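Side-chain contact in S-adenosyl-L-methionine-dependent 2-deoxy-scyllo-inosamine dehydrogenase (Bacillus circulans, PDB 4M7S), which catalyses the radical S-adenosyl-L-methionine-dependent two-electron oxidation of 2-deoxy-scyllo-inosamine to amino-dideoxy-scyllo-inosose in butirosin biosynthesis: residues N174-T179 and D207-D212. Residues are numbered along the deposited sequence; the frame is centred on the assembly and turned at random.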
ATOM      1  N   ASN A 174      -1.755  -6.283   9.184  1.00 25.95           N
ATOM      2  CA  ASN A 174      -1.919  -4.827   9.258  1.00 29.10           C
ATOM      3  C   ASN A 174      -2.176  -4.129   7.927  1.00 26.04           C
ATOM      4  O   ASN A 174      -2.640  -2.989   7.890  1.00 26.52           O
ATOM      5  CB  ASN A 174      -0.673  -4.192   9.886  1.00 33.05           C
ATOM      6  CG  ASN A 174      -0.535  -4.517  11.349  1.00 37.45           C
ATOM      7  OD1 ASN A 174      -1.445  -4.266  12.133  1.00 42.80           O
ATOM      8  ND2 ASN A 174       0.600  -5.098  11.725  1.00 37.77           N
ATOM      9  N   LEU A 175      -1.861  -4.809   6.837  1.00 24.23           N
ATOM     10  CA  LEU A 175      -1.780  -4.146   5.541  1.00 25.04           C
ATOM     11  C   LEU A 175      -2.572  -4.910   4.502  1.00 24.67           C
ATOM     12  O   LEU A 175      -2.449  -6.136   4.386  1.00 24.84           O
ATOM     13  CB  LEU A 175      -0.307  -4.062   5.118  1.00 30.80           C
ATOM     14  CG  LEU A 175       0.199  -3.272   3.904  1.00 34.12           C
ATOM     15  CD1 LEU A 175       0.608  -4.208   2.782  1.00 32.44           C
ATOM     16  CD2 LEU A 175      -0.808  -2.235   3.422  1.00 33.85           C
ATOM     17  N   ALA A 176      -3.406  -4.183   3.761  1.00 21.61           N
ATOM     18  CA  ALA A 176      -3.999  -4.700   2.537  1.00 23.14           C
ATOM     19  C   ALA A 176      -3.474  -3.873   1.364  1.00 23.14           C
ATOM     20  O   ALA A 176      -3.357  -2.647   1.468  1.00 25.71           O
ATOM     21  CB  ALA A 176      -5.528  -4.622   2.599  1.00 20.55           C
ATOM     22  N   VAL A 177      -3.171  -4.538   0.250  1.00 21.55           N
ATOM     23  CA  VAL A 177      -2.820  -3.840  -0.976  1.00 21.38           C
ATOM     24  C   VAL A 177      -3.923  -4.067  -1.991  1.00 23.21           C
ATOM     25  O   VAL A 177      -4.392  -5.189  -2.139  1.00 21.54           O
ATOM     26  CB  VAL A 177      -1.495  -4.366  -1.576  1.00 22.75           C
ATOM     27  CG1 VAL A 177      -1.191  -3.670  -2.908  1.00 21.74           C
ATOM     28  CG2 VAL A 177      -0.354  -4.141  -0.612  1.00 23.37           C
ATOM     29  N   VAL A 178      -4.334  -3.007  -2.687  1.00 21.17           N
ATOM     30  CA  VAL A 178      -5.296  -3.117  -3.785  1.00 20.81           C
ATOM     31  C   VAL A 178      -4.614  -2.648  -5.083  1.00 23.49           C
ATOM     32  O   VAL A 178      -4.155  -1.511  -5.164  1.00 22.88           O
ATOM     33  CB  VAL A 178      -6.535  -2.242  -3.511  1.00 21.30           C
ATOM     34  CG1 VAL A 178      -7.513  -2.283  -4.694  1.00 17.93           C
ATOM     35  CG2 VAL A 178      -7.214  -2.655  -2.215  1.00 22.27           C
ATOM     36  N   THR A 179      -4.532  -3.529  -6.081  1.00 23.77           N
ATOM     37  CA  THR A 179      -3.841  -3.236  -7.327  1.00 22.87           C
ATOM     38  C   THR A 179      -4.754  -2.460  -8.262  1.00 26.88           C
ATOM     39  O   THR A 179      -5.938  -2.263  -7.943  1.00 22.46           O
ATOM     40  CB  THR A 179      -3.392  -4.520  -8.043  1.00 24.94           C
ATOM     41  OG1 THR A 179      -4.545  -5.216  -8.537  1.00 22.56           O
ATOM     42  CG2 THR A 179      -2.593  -5.424  -7.081  1.00 23.24           C
ATOM     43  N   ASP A 207     -14.750  -8.822   3.530  1.00 31.67           N
ATOM     44  CA  ASP A 207     -14.954 -10.258   3.352  1.00 33.02           C
ATOM     45  C   ASP A 207     -13.688 -10.934   2.827  1.00 28.87           C
ATOM     46  O   ASP A 207     -13.417 -12.090   3.142  1.00 30.89           O
ATOM     47  CB  ASP A 207     -16.119 -10.519   2.398  1.00 37.02           C
ATOM     48  CG  ASP A 207     -17.455 -10.103   2.983  1.00 42.91           C
ATOM     49  OD1 ASP A 207     -17.631 -10.209   4.214  1.00 47.33           O
ATOM     50  OD2 ASP A 207     -18.330  -9.675   2.205  1.00 42.80           O
ATOM     51  N   ILE A 208     -12.933 -10.213   2.004  1.00 24.70           N
ATOM     52  CA  ILE A 208     -11.660 -10.711   1.512  1.00 27.59           C
ATOM     53  C   ILE A 208     -10.670 -10.792   2.670  1.00 27.59           C
ATOM     54  O   ILE A 208     -10.034 -11.823   2.889  1.00 28.91           O
ATOM     55  CB  ILE A 208     -11.107  -9.797   0.403  1.00 24.98           C
ATOM     56  CG1 ILE A 208     -12.016  -9.863  -0.832  1.00 26.48           C
ATOM     57  CG2 ILE A 208      -9.675 -10.175   0.041  1.00 23.21           C
ATOM     58  CD1 ILE A 208     -11.735  -8.760  -1.847  1.00 27.09           C
ATOM     59  N   TRP A 209     -10.562  -9.695   3.413  1.00 26.86           N
ATOM     60  CA  TRP A 209      -9.705  -9.612   4.588  1.00 25.73           C
ATOM     61  C   TRP A 209      -9.955 -10.751   5.572  1.00 28.06           C
ATOM     62  O   TRP A 209      -9.018 -11.257   6.198  1.00 28.33           O
ATOM     63  CB  TRP A 209      -9.911  -8.257   5.283  1.00 26.03           C
ATOM     64  CG  TRP A 209      -9.018  -8.053   6.479  1.00 24.50           C
ATOM     65  CD1 TRP A 209      -9.373  -8.130   7.803  1.00 28.12           C
ATOM     66  CD2 TRP A 209      -7.624  -7.751   6.453  1.00 24.44           C
ATOM     67  NE1 TRP A 209      -8.278  -7.886   8.595  1.00 30.03           N
ATOM     68  CE2 TRP A 209      -7.191  -7.654   7.789  1.00 29.62           C
ATOM     69  CE3 TRP A 209      -6.691  -7.566   5.422  1.00 24.11           C
ATOM     70  CZ2 TRP A 209      -5.864  -7.372   8.122  1.00 30.52           C
ATOM     71  CZ3 TRP A 209      -5.387  -7.280   5.751  1.00 25.48           C
ATOM     72  CH2 TRP A 209      -4.980  -7.193   7.095  1.00 26.24           C
ATOM     73  N   HIS A 210     -11.213 -11.163   5.697  1.00 27.15           N
ATOM     74  CA  HIS A 210     -11.580 -12.209   6.652  1.00 31.63           C
ATOM     75  C   HIS A 210     -11.835 -13.580   6.024  1.00 30.63           C
ATOM     76  O   HIS A 210     -12.347 -14.471   6.698  1.00 33.16           O
ATOM     77  CB  HIS A 210     -12.828 -11.802   7.459  1.00 33.67           C
ATOM     78  CG  HIS A 210     -12.596 -10.671   8.409  1.00 38.09           C
ATOM     79  ND1 HIS A 210     -13.004  -9.379   8.145  1.00 41.00           N
ATOM     80  CD2 HIS A 210     -11.989 -10.633   9.621  1.00 37.93           C
ATOM     81  CE1 HIS A 210     -12.661  -8.597   9.153  1.00 39.98           C
ATOM     82  NE2 HIS A 210     -12.043  -9.333  10.061  1.00 39.14           N
ATOM     83  N   ASN A 211     -11.517 -13.767   4.745  1.00 30.07           N
ATOM     84  CA  ASN A 211     -11.742 -15.096   4.168  1.00 34.39           C
ATOM     85  C   ASN A 211     -10.700 -16.103   4.678  1.00 35.13           C
ATOM     86  O   ASN A 211      -9.690 -15.713   5.282  1.00 31.86           O
ATOM     87  CB  ASN A 211     -11.844 -15.071   2.625  1.00 33.35           C
ATOM     88  CG  ASN A 211     -10.538 -14.696   1.941  1.00 34.09           C
ATOM     89  OD1 ASN A 211      -9.453 -14.887   2.492  1.00 32.79           O
ATOM     90  ND2 ASN A 211     -10.638 -14.172   0.716  1.00 28.40           N
ATOM     91  N   ASP A 212     -10.950 -17.384   4.432  1.00 36.83           N
ATOM     92  CA  ASP A 212     -10.072 -18.451   4.896  1.00 43.70           C
ATOM     93  C   ASP A 212      -8.613 -18.256   4.466  1.00 39.55           C
ATOM     94  O   ASP A 212      -7.696 -18.419   5.272  1.00 37.97           O
ATOM     95  CB  ASP A 212     -10.587 -19.806   4.408  1.00 52.13           C
ATOM     96  CG  ASP A 212     -10.414 -20.904   5.443  1.00 63.55           C
ATOM     97  OD1 ASP A 212      -9.667 -20.686   6.426  1.00 65.42           O
ATOM     98  OD2 ASP A 212     -11.020 -21.989   5.271  1.00 68.40           O
TER
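W209 presents the rim of its six-membered ring to the backbone of N174 and L175. The indole CG is anti to the backbone N (chi1 -177°), and this carries the ring out from the end of its helix to the strand. W209 CZ3 lies 3.4 Å from L175 O. That oxygen sits at the ring edge, near the ring plane, so it faces the ring's C-H rim. N174 N is also at the edge, 3.9 Å from W209 CH2. A176 points its CB toward the segment of W209. A176 CB meets W209 CZ3 obliquely at 4.1 Å, and this is the apolar part of the contact. L175 and N174 direct their CB atoms away and touch the indole through main-chain atoms. On the five-membered ring, W209 NE1 is hydrogen-bonded to K3 O. R218 makes a cation-pi contact with the indole. The N174 amide turns elsewhere, to Q241 and K3. The contact is buried and belongs to the Twitch (shortened SPASM) region that holds the auxiliary [4Fe-4S] cluster; the L175 side chain is about 5 Å from that of C187, an inferred ligand. It joins the end of helix 205-209 to strand 175-178, which runs between strands 7-10 and 183-185, while helix 212-222 follows after a two-residue turn and supplies R218.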